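Local coordinates for BIFUNCTIONAL PROTEIN Proline utilization A (PutA) (Corynebacterium freiburgense, PDB 5UX5), which probably oxidises proline to glutamate in two steps, with an FAD-dependent proline dehydrogenase and an NAD-dependent aldehyde dehydrogenase joined in one chain, at residues Val589-Trp594 with Arg657-Pro662; Arg625-Ala630 with Val644-Thr649; Phe606-Leu609 with Lys614-Leu617. All coordinates share one frame; numbering follows the deposited sequence.

All three interactions lie in the aldehyde dehydrogenase part of the chain and reach one mixed sheet. Their centres are 12 to 13 Å apart. Interaction 1 closes the longest loop of the three, and interactions 3 and 2 follow one another inside it. Strand 614-618 of interaction 3 runs between the other two strands. Val-590 N lies 2.7 Å from Ile-616 O, a probable hydrogen bond to interaction 1. Met-647 N lies 2.9 Å from Leu-617 O, another to interaction 2. Interaction 1 touches NAD directly. The side chain of His-648 (interaction 2) is about 9 Å from NAD. The side chain of Ala-615 (interaction 3) is about 14 Å from NAD.

Interaction 1: Val589-Trp594 with Arg657-Pro662; sequences VVASPW and RLMSHP. With NAD (nicotinamide-adenine-dinucleotide), chain F.
Val-589, Ala-591, Leu-658 and Met-659 meet through aliphatic groups and sulfur, and the flat groups lie around them. The adenine of NAD is the nearest. Met-659 CE stands to one side of its plane, 3.8 Å from N3A and past the rim of the ring. The indole of Trp-594 takes the pyrophosphate at its edge, near the ring plane, with CD1 3.3 Å from NAD O2N. On the helix side, CD2 of His-661 lies over one face of the Arg-657 guanidinium, offset toward the rim. Pro-662 CD covers part of one face of the His-661 ring. Arg-657 also forms a salt bridge with Asp-503 of helix 499-511.

Here the end of strand 580-591 packs on helix 653-659 of the Rossmann-type domain that binds NAD. Ala-591, Ser-592, Trp-594 and Met-659 all belong to the NAD pocket.

The direct contact is a small apolar one. Val-589 points its two methyls at different partners. CG1 is anti to the backbone N (chi1 169°) and meets Met-659 SD at 3.7 Å, the two side chains crossing at about a right angle. CG2 reaches Leu-658 CD1 tip to tip at 3.9 Å. The Met-659 chain bends at chi2 (-49°). This carries its end toward the strand, where CE lies 3.7 Å from Ala-591 CB.

Past the strand end, the hydroxyl O3B of the adenosine ribose of NAD donates a hydrogen bond to Ser-592 O (2.9 Å). Ala-591 CB lies 3.9 Å from O4B, the ring oxygen of the same adenosine ribose, so the same methyl touches both Met-659 and the cofactor. Lys-618 and Glu-651 make further hydrogen bonds to NAD.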
ATOM      1  N   VAL A 589     -16.287  -5.401  25.825  1.00 33.56           N
ATOM      2  CA  VAL A 589     -16.141  -6.691  25.159  1.00 30.48           C
ATOM      3  C   VAL A 589     -15.788  -6.447  23.692  1.00 34.86           C
ATOM      4  O   VAL A 589     -16.430  -5.622  23.016  1.00 24.89           O
ATOM      5  CB  VAL A 589     -17.420  -7.528  25.292  1.00 31.24           C
ATOM      6  CG1 VAL A 589     -17.359  -8.768  24.350  1.00 34.39           C
ATOM      7  CG2 VAL A 589     -17.612  -7.936  26.724  1.00 27.56           C
ATOM      8  N   VAL A 590     -14.759  -7.149  23.202  1.00 25.59           N
ATOM      9  CA  VAL A 590     -14.311  -7.039  21.813  1.00 26.50           C
ATOM     10  C   VAL A 590     -14.597  -8.357  21.108  1.00 27.96           C
ATOM     11  O   VAL A 590     -13.929  -9.372  21.358  1.00 30.87           O
ATOM     12  CB  VAL A 590     -12.822  -6.683  21.699  1.00 25.28           C
ATOM     13  CG1 VAL A 590     -12.431  -6.624  20.245  1.00 24.30           C
ATOM     14  CG2 VAL A 590     -12.534  -5.360  22.347  1.00 23.98           C
ATOM     15  N   ALA A 591     -15.578  -8.336  20.217  1.00 26.02           N
ATOM     16  CA  ALA A 591     -15.948  -9.483  19.398  1.00 26.84           C
ATOM     17  C   ALA A 591     -15.385  -9.248  17.999  1.00 35.40           C
ATOM     18  O   ALA A 591     -15.831  -8.352  17.285  1.00 40.10           O
ATOM     19  CB  ALA A 591     -17.463  -9.680  19.395  1.00 27.42           C
ATOM     20  N   SER A 592     -14.381 -10.022  17.630  1.00 40.64           N
ATOM     21  CA  SER A 592     -13.543  -9.770  16.467  1.00 39.53           C
ATOM     22  C   SER A 592     -13.811 -10.782  15.350  1.00 41.20           C
ATOM     23  O   SER A 592     -14.383 -11.855  15.587  1.00 34.71           O
ATOM     24  CB  SER A 592     -12.069  -9.822  16.888  1.00 39.02           C
ATOM     25  OG  SER A 592     -11.741 -11.100  17.405  1.00 47.32           O
ATOM     26  N   PRO A 593     -13.454 -10.449  14.102  1.00 39.69           N
ATOM     27  CA  PRO A 593     -13.713 -11.375  12.988  1.00 45.48           C
ATOM     28  C   PRO A 593     -12.498 -12.229  12.675  1.00 49.27           C
ATOM     29  O   PRO A 593     -11.528 -12.208  13.447  1.00 46.09           O
ATOM     30  CB  PRO A 593     -14.037 -10.432  11.833  1.00 44.44           C
ATOM     31  CG  PRO A 593     -13.138  -9.223  12.129  1.00 43.16           C
ATOM     32  CD  PRO A 593     -12.964  -9.143  13.629  1.00 36.83           C
ATOM     33  N   TRP A 594     -12.526 -12.944  11.533  1.00 47.23           N
ATOM     34  CA  TRP A 594     -11.431 -13.830  11.143  1.00 43.20           C
ATOM     35  C   TRP A 594     -10.540 -13.258  10.044  1.00 36.81           C
ATOM     36  O   TRP A 594      -9.374 -13.638   9.975  1.00 32.55           O
ATOM     37  CB  TRP A 594     -11.964 -15.194  10.676  1.00 43.72           C
ATOM     38  CG  TRP A 594     -13.067 -15.077   9.709  1.00 40.73           C
ATOM     39  CD1 TRP A 594     -14.377 -15.222   9.974  1.00 39.68           C
ATOM     40  CD2 TRP A 594     -12.970 -14.765   8.312  1.00 47.56           C
ATOM     41  NE1 TRP A 594     -15.120 -15.026   8.838  1.00 44.46           N
ATOM     42  CE2 TRP A 594     -14.280 -14.737   7.801  1.00 30.96           C
ATOM     43  CE3 TRP A 594     -11.902 -14.520   7.441  1.00 42.04           C
ATOM     44  CZ2 TRP A 594     -14.563 -14.444   6.474  1.00 31.07           C
ATOM     45  CZ3 TRP A 594     -12.184 -14.222   6.114  1.00 41.56           C
ATOM     46  CH2 TRP A 594     -13.511 -14.194   5.644  1.00 34.69           C
ATOM     47  N   ARG A 657     -24.766 -14.808  26.886  1.00 35.82           N
ATOM     48  CA  ARG A 657     -24.603 -14.285  28.230  1.00 36.16           C
ATOM     49  C   ARG A 657     -23.466 -13.270  28.275  1.00 34.11           C
ATOM     50  O   ARG A 657     -23.555 -12.259  28.978  1.00 35.04           O
ATOM     51  CB  ARG A 657     -24.376 -15.448  29.195  1.00 41.31           C
ATOM     52  CG  ARG A 657     -24.201 -15.090  30.630  1.00 51.50           C
ATOM     53  CD  ARG A 657     -25.387 -14.292  31.135  1.00 59.38           C
ATOM     54  NE  ARG A 657     -25.159 -13.863  32.512  1.00 59.99           N
ATOM     55  CZ  ARG A 657     -25.801 -12.870  33.116  1.00 47.47           C
ATOM     56  NH1 ARG A 657     -26.726 -12.171  32.473  1.00 43.67           N
ATOM     57  NH2 ARG A 657     -25.504 -12.578  34.371  1.00 39.02           N
ATOM     58  N   LEU A 658     -22.392 -13.505  27.521  1.00 33.78           N
ATOM     59  CA  LEU A 658     -21.320 -12.515  27.509  1.00 36.34           C
ATOM     60  C   LEU A 658     -21.756 -11.227  26.812  1.00 36.18           C
ATOM     61  O   LEU A 658     -21.527 -10.131  27.326  1.00 34.88           O
ATOM     62  CB  LEU A 658     -20.060 -13.081  26.859  1.00 35.42           C
ATOM     63  CG  LEU A 658     -18.916 -12.068  26.747  1.00 33.17           C
ATOM     64  CD1 LEU A 658     -18.643 -11.468  28.094  1.00 37.84           C
ATOM     65  CD2 LEU A 658     -17.692 -12.747  26.283  1.00 31.42           C
ATOM     66  N   MET A 659     -22.392 -11.327  25.645  1.00 38.89           N
ATOM     67  CA  MET A 659     -22.712 -10.105  24.914  1.00 38.89           C
ATOM     68  C   MET A 659     -23.847  -9.334  25.562  1.00 41.06           C
ATOM     69  O   MET A 659     -23.936  -8.118  25.376  1.00 33.98           O
ATOM     70  CB  MET A 659     -23.085 -10.391  23.465  1.00 40.54           C
ATOM     71  CG  MET A 659     -22.021 -11.085  22.690  1.00 37.85           C
ATOM     72  SD  MET A 659     -20.394 -10.343  22.838  1.00 42.77           S
ATOM     73  CE  MET A 659     -19.422 -11.568  21.925  1.00 29.87           C
ATOM     74  N   SER A 660     -24.757 -10.011  26.261  1.00 39.96           N
ATOM     75  CA  SER A 660     -25.878  -9.321  26.892  1.00 42.13           C
ATOM     76  C   SER A 660     -25.597  -8.951  28.341  1.00 40.08           C
ATOM     77  O   SER A 660     -26.503  -8.479  29.039  1.00 35.32           O
ATOM     78  CB  SER A 660     -27.156 -10.169  26.827  1.00 35.15           C
ATOM     79  OG  SER A 660     -27.118 -11.258  27.744  1.00 38.74           O
ATOM     80  N   HIS A 661     -24.378  -9.162  28.812  1.00 37.74           N
ATOM     81  CA  HIS A 661     -24.157  -9.145  30.247  1.00 40.70           C
ATOM     82  C   HIS A 661     -24.445  -7.761  30.838  1.00 40.81           C
ATOM     83  O   HIS A 661     -24.054  -6.735  30.261  1.00 42.71           O
ATOM     84  CB  HIS A 661     -22.736  -9.594  30.575  1.00 31.24           C
ATOM     85  CG  HIS A 661     -22.544  -9.845  32.027  1.00 33.35           C
ATOM     86  ND1 HIS A 661     -22.514  -8.823  32.958  1.00 35.26           N
ATOM     87  CD2 HIS A 661     -22.476 -10.999  32.725  1.00 33.18           C
ATOM     88  CE1 HIS A 661     -22.372  -9.341  34.162  1.00 32.31           C
ATOM     89  NE2 HIS A 661     -22.357 -10.661  34.050  1.00 38.07           N
ATOM     90  N   PRO A 662     -25.147  -7.688  31.973  1.00 43.12           N
ATOM     91  CA  PRO A 662     -25.516  -6.365  32.525  1.00 37.34           C
ATOM     92  C   PRO A 662     -24.329  -5.488  32.858  1.00 38.46           C
ATOM     93  O   PRO A 662     -24.488  -4.270  32.861  1.00 38.46           O
ATOM     94  CB  PRO A 662     -26.302  -6.707  33.790  1.00 31.15           C
ATOM     95  CG  PRO A 662     -26.729  -8.153  33.603  1.00 32.33           C
ATOM     96  CD  PRO A 662     -25.699  -8.809  32.751  1.00 32.22           C
TER
HETATM   97  PA  NAD F2002     -20.191 -12.548  12.677  1.00 46.97           P
HETATM   98  O1A NAD F2002     -20.795 -11.129  12.389  1.00 44.87           O
HETATM   99  O2A NAD F2002     -21.331 -13.620  12.686  1.00 49.98           O
HETATM  100  O5B NAD F2002     -19.525 -12.570  14.101  1.00 47.22           O
HETATM  101  C5B NAD F2002     -18.346 -11.870  14.416  1.00 41.56           C
HETATM  102  C4B NAD F2002     -17.984 -12.087  15.885  1.00 42.18           C
HETATM  103  O4B NAD F2002     -19.116 -12.092  16.761  1.00 34.01           O
HETATM  104  C3B NAD F2002     -17.224 -13.362  16.084  1.00 41.69           C
HETATM  105  O3B NAD F2002     -16.336 -13.267  17.141  1.00 42.84           O
HETATM  106  C2B NAD F2002     -18.370 -14.249  16.361  1.00 41.89           C
HETATM  107  O2B NAD F2002     -18.031 -15.505  16.833  1.00 38.11           O
HETATM  108  C1B NAD F2002     -19.175 -13.403  17.294  1.00 35.95           C
HETATM  109  N9A NAD F2002     -20.547 -13.877  17.435  1.00 41.27           N
HETATM  110  C8A NAD F2002     -21.505 -13.964  16.443  1.00 39.39           C
HETATM  111  N7A NAD F2002     -22.652 -14.454  16.958  1.00 43.63           N
HETATM  112  C5A NAD F2002     -22.488 -14.708  18.328  1.00 43.93           C
HETATM  113  C6A NAD F2002     -23.303 -15.188  19.349  1.00 43.94           C
HETATM  114  N6A NAD F2002     -24.670 -15.587  19.123  1.00 40.78           N
HETATM  115  N1A NAD F2002     -22.807 -15.297  20.594  1.00 46.59           N
HETATM  116  C2A NAD F2002     -21.527 -14.953  20.885  1.00 46.85           C
HETATM  117  N3A NAD F2002     -20.701 -14.473  19.915  1.00 46.35           N
HETATM  118  C4A NAD F2002     -21.146 -14.341  18.647  1.00 44.70           C
HETATM  119  O3  NAD F2002     -19.065 -12.778  11.565  1.00 65.37           O
HETATM  120  PN  NAD F2002     -18.663 -14.128  10.787  1.00 79.15           P
HETATM  121  O1N NAD F2002     -19.576 -15.309  11.045  1.00 79.07           O
HETATM  122  O2N NAD F2002     -17.344 -14.588  11.336  1.00 74.70           O
HETATM  123  O5D NAD F2002     -18.618 -13.726   9.229  1.00 77.41           O
HETATM  124  C5D NAD F2002     -19.815 -13.233   8.645  1.00 74.56           C
HETATM  125  C4D NAD F2002     -19.670 -12.194   7.529  1.00 71.63           C
HETATM  126  O4D NAD F2002     -19.067 -10.977   7.899  1.00 66.09           O
HETATM  127  C3D NAD F2002     -18.899 -12.583   6.316  1.00 72.15           C
HETATM  128  O3D NAD F2002     -19.454 -13.607   5.577  1.00 67.79           O
HETATM  129  C2D NAD F2002     -19.022 -11.301   5.592  1.00 71.17           C
HETATM  130  O2D NAD F2002     -20.118 -11.355   4.748  1.00 64.90           O
HETATM  131  C1D NAD F2002     -19.126 -10.261   6.684  1.00 66.83           C

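Interaction 2: Arg625-Ala630 with Val644-Thr649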
ATOM      1  N   ARG A 625      -6.424 -19.648  17.403  1.00 38.12           N
ATOM      2  CA  ARG A 625      -4.998 -19.697  17.703  1.00 40.22           C
ATOM      3  C   ARG A 625      -4.331 -18.347  17.464  1.00 39.51           C
ATOM      4  O   ARG A 625      -3.346 -18.027  18.137  1.00 40.91           O
ATOM      5  CB  ARG A 625      -4.286 -20.821  16.927  1.00 40.00           C
ATOM      6  CG  ARG A 625      -4.620 -22.216  17.439  1.00 40.67           C
ATOM      7  CD  ARG A 625      -3.867 -23.345  16.750  1.00 61.57           C
ATOM      8  NE  ARG A 625      -3.617 -23.185  15.316  1.00 74.62           N
ATOM      9  CZ  ARG A 625      -4.224 -23.887  14.362  1.00 80.01           C
ATOM     10  NH1 ARG A 625      -5.121 -24.816  14.695  1.00 85.01           N
ATOM     11  NH2 ARG A 625      -3.915 -23.675  13.081  1.00 72.32           N
ATOM     12  N   CYS A 626      -4.847 -17.553  16.519  1.00 37.47           N
ATOM     13  CA  CYS A 626      -4.337 -16.199  16.302  1.00 35.95           C
ATOM     14  C   CYS A 626      -4.458 -15.345  17.567  1.00 34.94           C
ATOM     15  O   CYS A 626      -3.483 -14.718  18.005  1.00 29.67           O
ATOM     16  CB  CYS A 626      -5.068 -15.549  15.128  1.00 37.21           C
ATOM     17  SG  CYS A 626      -4.593 -16.210  13.496  1.00 39.97           S
ATOM     18  N   ALA A 627      -5.637 -15.339  18.187  1.00 30.26           N
ATOM     19  CA  ALA A 627      -5.798 -14.629  19.449  1.00 29.94           C
ATOM     20  C   ALA A 627      -4.837 -15.148  20.503  1.00 36.96           C
ATOM     21  O   ALA A 627      -4.272 -14.362  21.272  1.00 30.39           O
ATOM     22  CB  ALA A 627      -7.230 -14.766  19.946  1.00 30.22           C
ATOM     23  N   GLU A 628      -4.640 -16.471  20.563  1.00 32.16           N
ATOM     24  CA  GLU A 628      -3.764 -17.006  21.594  1.00 33.18           C
ATOM     25  C   GLU A 628      -2.323 -16.546  21.398  1.00 41.73           C
ATOM     26  O   GLU A 628      -1.667 -16.124  22.358  1.00 37.39           O
ATOM     27  CB  GLU A 628      -3.851 -18.518  21.628  1.00 37.77           C
ATOM     28  CG  GLU A 628      -5.141 -19.084  22.183  1.00 47.19           C
ATOM     29  CD  GLU A 628      -5.250 -18.903  23.683  1.00 56.01           C
ATOM     30  OE1 GLU A 628      -4.204 -18.629  24.312  1.00 54.28           O
ATOM     31  OE2 GLU A 628      -6.374 -19.040  24.231  1.00 61.10           O
ATOM     32  N   VAL A 629      -1.819 -16.603  20.161  1.00 43.58           N
ATOM     33  CA  VAL A 629      -0.443 -16.178  19.905  1.00 43.14           C
ATOM     34  C   VAL A 629      -0.291 -14.697  20.218  1.00 41.71           C
ATOM     35  O   VAL A 629       0.689 -14.284  20.848  1.00 36.83           O
ATOM     36  CB  VAL A 629      -0.015 -16.529  18.464  1.00 37.93           C
ATOM     37  CG1 VAL A 629       1.382 -15.993  18.147  1.00 31.54           C
ATOM     38  CG2 VAL A 629      -0.065 -18.018  18.247  1.00 33.51           C
ATOM     39  N   ALA A 630      -1.259 -13.877  19.788  1.00 43.94           N
ATOM     40  CA  ALA A 630      -1.232 -12.448  20.119  1.00 38.43           C
ATOM     41  C   ALA A 630      -1.277 -12.222  21.626  1.00 43.70           C
ATOM     42  O   ALA A 630      -0.566 -11.355  22.153  1.00 41.81           O
ATOM     43  CB  ALA A 630      -2.401 -11.722  19.457  1.00 27.63           C
ATOM     44  N   VAL A 644      -6.910  -7.787  30.863  1.00 41.93           N
ATOM     45  CA  VAL A 644      -7.472  -8.308  29.631  1.00 36.49           C
ATOM     46  C   VAL A 644      -7.713  -9.791  29.808  1.00 39.95           C
ATOM     47  O   VAL A 644      -6.866 -10.497  30.360  1.00 45.84           O
ATOM     48  CB  VAL A 644      -6.529  -8.051  28.449  1.00 34.44           C
ATOM     49  CG1 VAL A 644      -6.935  -8.909  27.274  1.00 31.58           C
ATOM     50  CG2 VAL A 644      -6.558  -6.567  28.110  1.00 33.02           C
ATOM     51  N   GLN A 645      -8.869 -10.260  29.357  1.00 41.46           N
ATOM     52  CA  GLN A 645      -9.256 -11.653  29.515  1.00 35.84           C
ATOM     53  C   GLN A 645      -9.744 -12.187  28.171  1.00 35.74           C
ATOM     54  O   GLN A 645     -10.558 -11.541  27.505  1.00 30.09           O
ATOM     55  CB  GLN A 645     -10.311 -11.766  30.610  1.00 40.75           C
ATOM     56  CG  GLN A 645     -10.482 -13.142  31.183  1.00 51.00           C
ATOM     57  CD  GLN A 645      -9.326 -13.579  32.047  1.00 58.77           C
ATOM     58  OE1 GLN A 645      -8.351 -14.149  31.544  1.00 61.63           O
ATOM     59  NE2 GLN A 645      -9.432 -13.349  33.349  1.00 34.99           N
ATOM     60  N   LEU A 646      -9.179 -13.315  27.739  1.00 36.94           N
ATOM     61  CA  LEU A 646      -9.497 -13.943  26.458  1.00 31.83           C
ATOM     62  C   LEU A 646     -10.517 -15.039  26.717  1.00 42.41           C
ATOM     63  O   LEU A 646     -10.239 -15.965  27.483  1.00 42.34           O
ATOM     64  CB  LEU A 646      -8.239 -14.531  25.825  1.00 32.98           C
ATOM     65  CG  LEU A 646      -8.227 -15.261  24.472  1.00 32.30           C
ATOM     66  CD1 LEU A 646      -8.730 -14.423  23.341  1.00 31.04           C
ATOM     67  CD2 LEU A 646      -6.813 -15.687  24.173  1.00 35.38           C
ATOM     68  N   MET A 647     -11.700 -14.924  26.114  1.00 41.62           N
ATOM     69  CA  MET A 647     -12.809 -15.829  26.409  1.00 38.49           C
ATOM     70  C   MET A 647     -13.318 -16.452  25.111  1.00 40.96           C
ATOM     71  O   MET A 647     -14.031 -15.797  24.339  1.00 36.45           O
ATOM     72  CB  MET A 647     -13.952 -15.112  27.142  1.00 35.78           C
ATOM     73  CG  MET A 647     -13.632 -14.535  28.519  1.00 45.08           C
ATOM     74  SD  MET A 647     -15.114 -13.964  29.462  1.00 57.30           S
ATOM     75  CE  MET A 647     -16.068 -15.482  29.662  1.00 35.12           C
ATOM     76  N   HIS A 648     -13.003 -17.732  24.897  1.00 41.37           N
ATOM     77  CA  HIS A 648     -13.531 -18.469  23.745  1.00 46.05           C
ATOM     78  C   HIS A 648     -14.926 -19.006  24.077  1.00 43.89           C
ATOM     79  O   HIS A 648     -15.150 -20.205  24.238  1.00 51.50           O
ATOM     80  CB  HIS A 648     -12.599 -19.609  23.343  1.00 36.90           C
ATOM     81  CG  HIS A 648     -11.198 -19.184  23.033  1.00 36.13           C
ATOM     82  ND1 HIS A 648     -10.887 -18.329  21.998  1.00 36.48           N
ATOM     83  CD2 HIS A 648     -10.016 -19.538  23.599  1.00 39.70           C
ATOM     84  CE1 HIS A 648      -9.575 -18.163  21.949  1.00 41.50           C
ATOM     85  NE2 HIS A 648      -9.022 -18.885  22.910  1.00 35.59           N
ATOM     86  N   THR A 649     -15.879 -18.087  24.190  1.00 36.95           N
ATOM     87  CA  THR A 649     -17.257 -18.508  24.381  1.00 36.81           C
ATOM     88  C   THR A 649     -17.801 -19.079  23.081  1.00 39.79           C
ATOM     89  O   THR A 649     -17.366 -18.719  21.977  1.00 39.25           O
ATOM     90  CB  THR A 649     -18.164 -17.345  24.830  1.00 41.57           C
ATOM     91  OG1 THR A 649     -18.410 -16.457  23.727  1.00 41.56           O
ATOM     92  CG2 THR A 649     -17.544 -16.556  25.971  1.00 37.91           C
TER
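Glu-628 and His-648 reach across from helix and loop with their flat ends turned against each other. The carboxylate and imidazole planes are 46° apart. NE2 of His-648 donates a hydrogen bond to Glu-628 OE2 at 3.0 Å, with an N-H...O angle of 157°. The acceptor lies close to the ring plane, at the edge of the imidazole. On the carboxylate, the N-H arrives on the anti side of OE2, slightly tilted from the plane. The Glu-628 chain folds at chi2 (-72°), which brings the carboxylate to the strand although its CB does not point there.

CD2 of Leu-646 lies over one face of the same carboxylate. It sits 3.4 Å from Glu-628 OE2 and 3.6 Å from Glu-628 CD, with the two side chains crossing at a slant. The other methyl of Leu-646, CD1, meets Ala-627 CB at 3.7 Å. The CB atoms of Ala-627 and Leu-646 both point toward the opposite segment, and the CA atoms of these two residues are 8.0 Å apart.

The contact joins helix 624-636 to strand 644-646, the second strand of a beta-alpha-beta unit that starts with strand 614-618. This unit belongs to the NAD-binding, Rossmann-type part of the aldehyde dehydrogenase. His-648 follows the strand and is the centre of an inverse gamma turn. The turn closes with a weak bond from Thr-649 N to Met-647 O (2.9 Å). The imidazole also meets the ring of Trp-493 edge-to-face, a second restraint on its position. On the helix, the backbone N atoms of Arg-625 and Cys-626 are hydrogen-bonded to the carboxylate of Glu-545.

Interaction 3: Phe606-Leu609 with Lys614-Leu617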
ATOM      1  N   PHE A 606      -6.665  -2.673  22.778  1.00 29.95           N
ATOM      2  CA  PHE A 606      -5.836  -1.509  23.083  1.00 28.57           C
ATOM      3  C   PHE A 606      -6.680  -0.244  23.304  1.00 35.21           C
ATOM      4  O   PHE A 606      -6.374   0.573  24.187  1.00 27.98           O
ATOM      5  CB  PHE A 606      -4.801  -1.307  21.985  1.00 24.58           C
ATOM      6  CG  PHE A 606      -3.726  -2.371  21.961  1.00 28.11           C
ATOM      7  CD1 PHE A 606      -3.314  -2.990  23.131  1.00 28.96           C
ATOM      8  CD2 PHE A 606      -3.156  -2.774  20.768  1.00 22.42           C
ATOM      9  CE1 PHE A 606      -2.338  -3.979  23.115  1.00 26.32           C
ATOM     10  CE2 PHE A 606      -2.190  -3.773  20.744  1.00 26.45           C
ATOM     11  CZ  PHE A 606      -1.777  -4.372  21.911  1.00 28.81           C
ATOM     12  N   ALA A 607      -7.762  -0.073  22.529  1.00 29.75           N
ATOM     13  CA  ALA A 607      -8.592   1.119  22.677  1.00 24.96           C
ATOM     14  C   ALA A 607      -9.296   1.149  24.031  1.00 32.15           C
ATOM     15  O   ALA A 607      -9.387   2.209  24.671  1.00 25.69           O
ATOM     16  CB  ALA A 607      -9.613   1.195  21.540  1.00 20.79           C
ATOM     17  N   SER A 608      -9.774  -0.012  24.487  1.00 29.20           N
ATOM     18  CA  SER A 608     -10.407  -0.116  25.795  1.00 22.68           C
ATOM     19  C   SER A 608      -9.417   0.201  26.903  1.00 31.06           C
ATOM     20  O   SER A 608      -9.738   0.946  27.842  1.00 36.37           O
ATOM     21  CB  SER A 608     -10.973  -1.526  25.996  1.00 23.03           C
ATOM     22  OG  SER A 608     -11.944  -1.858  25.022  1.00 35.88           O
ATOM     23  N   LEU A 609      -8.220  -0.400  26.836  1.00 28.01           N
ATOM     24  CA  LEU A 609      -7.207  -0.137  27.851  1.00 28.91           C
ATOM     25  C   LEU A 609      -6.836   1.337  27.882  1.00 27.15           C
ATOM     26  O   LEU A 609      -6.801   1.949  28.952  1.00 36.45           O
ATOM     27  CB  LEU A 609      -5.962  -0.992  27.627  1.00 24.33           C
ATOM     28  CG  LEU A 609      -5.995  -2.502  27.799  1.00 30.52           C
ATOM     29  CD1 LEU A 609      -4.564  -2.962  27.792  1.00 31.06           C
ATOM     30  CD2 LEU A 609      -6.650  -2.882  29.103  1.00 34.94           C
ATOM     31  N   LYS A 614     -11.321  -2.316  31.499  1.00 35.48           N
ATOM     32  CA  LYS A 614     -10.888  -3.698  31.288  1.00 38.14           C
ATOM     33  C   LYS A 614     -11.488  -4.220  29.979  1.00 32.01           C
ATOM     34  O   LYS A 614     -12.500  -3.706  29.488  1.00 28.92           O
ATOM     35  CB  LYS A 614     -11.303  -4.598  32.468  1.00 31.07           C
ATOM     36  CG  LYS A 614     -10.361  -4.511  33.691  1.00 40.33           C
ATOM     37  CD  LYS A 614     -10.435  -3.205  34.494  1.00 40.42           C
ATOM     38  CE  LYS A 614     -11.475  -3.290  35.615  1.00 47.90           C
ATOM     39  NZ  LYS A 614     -12.128  -1.987  35.964  1.00 47.27           N
ATOM     40  N   ALA A 615     -10.826  -5.197  29.366  1.00 30.39           N
ATOM     41  CA  ALA A 615     -11.323  -5.715  28.094  1.00 28.90           C
ATOM     42  C   ALA A 615     -11.434  -7.228  28.112  1.00 35.83           C
ATOM     43  O   ALA A 615     -10.526  -7.930  28.581  1.00 42.85           O
ATOM     44  CB  ALA A 615     -10.440  -5.294  26.931  1.00 29.30           C
ATOM     45  N   ILE A 616     -12.538  -7.723  27.551  1.00 32.73           N
ATOM     46  CA  ILE A 616     -12.696  -9.131  27.207  1.00 34.14           C
ATOM     47  C   ILE A 616     -12.581  -9.263  25.696  1.00 39.79           C
ATOM     48  O   ILE A 616     -13.317  -8.606  24.946  1.00 47.98           O
ATOM     49  CB  ILE A 616     -14.022  -9.709  27.710  1.00 31.77           C
ATOM     50  CG1 ILE A 616     -13.951  -9.957  29.213  1.00 32.52           C
ATOM     51  CG2 ILE A 616     -14.316 -10.983  27.002  1.00 40.39           C
ATOM     52  CD1 ILE A 616     -15.269 -10.341  29.833  1.00 31.00           C
ATOM     53  N   LEU A 617     -11.628 -10.074  25.257  1.00 30.51           N
ATOM     54  CA  LEU A 617     -11.470 -10.421  23.855  1.00 33.86           C
ATOM     55  C   LEU A 617     -12.180 -11.743  23.597  1.00 42.67           C
ATOM     56  O   LEU A 617     -11.816 -12.778  24.181  1.00 37.35           O
ATOM     57  CB  LEU A 617      -9.988 -10.520  23.480  1.00 33.58           C
ATOM     58  CG  LEU A 617      -9.637 -11.136  22.109  1.00 34.32           C
ATOM     59  CD1 LEU A 617     -10.379 -10.458  20.975  1.00 31.62           C
ATOM     60  CD2 LEU A 617      -8.131 -11.050  21.856  1.00 27.54           C
TER
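Ser-608 and Ala-615 face each other, and their CB atoms are 3.9 Å apart. Each CB points toward the other segment. The contact is therefore carbon against carbon, between two small side chains. Next comes the backbone of the strand, with Lys-614 O 4.4 Å from Ser-608 CB. Such short side chains let the backbones come near, and the CA atoms of Ser-608 and Ala-615 are 6.1 Å apart.

The hydroxyl of Ser-608 is used within its own helix. OG is anti to the carbonyl carbon (chi1 -60°) and hydrogen-bonds to Gly-604 O, one turn back. This leaves CB as the part that meets the strand.

Helix 599-611 and strand 614-618 are the second and third elements of a beta-alpha-beta unit that begins with strand 580-591. The chain turns between them within a few residues and brings the helix against the sheet of the NAD-binding domain. Ser-608 also touches Val-588 of strand 580-591, so it packs on both strands of the unit. Farther out, Phe-606 points away from the strand and packs on helices 517-533 and 550-574.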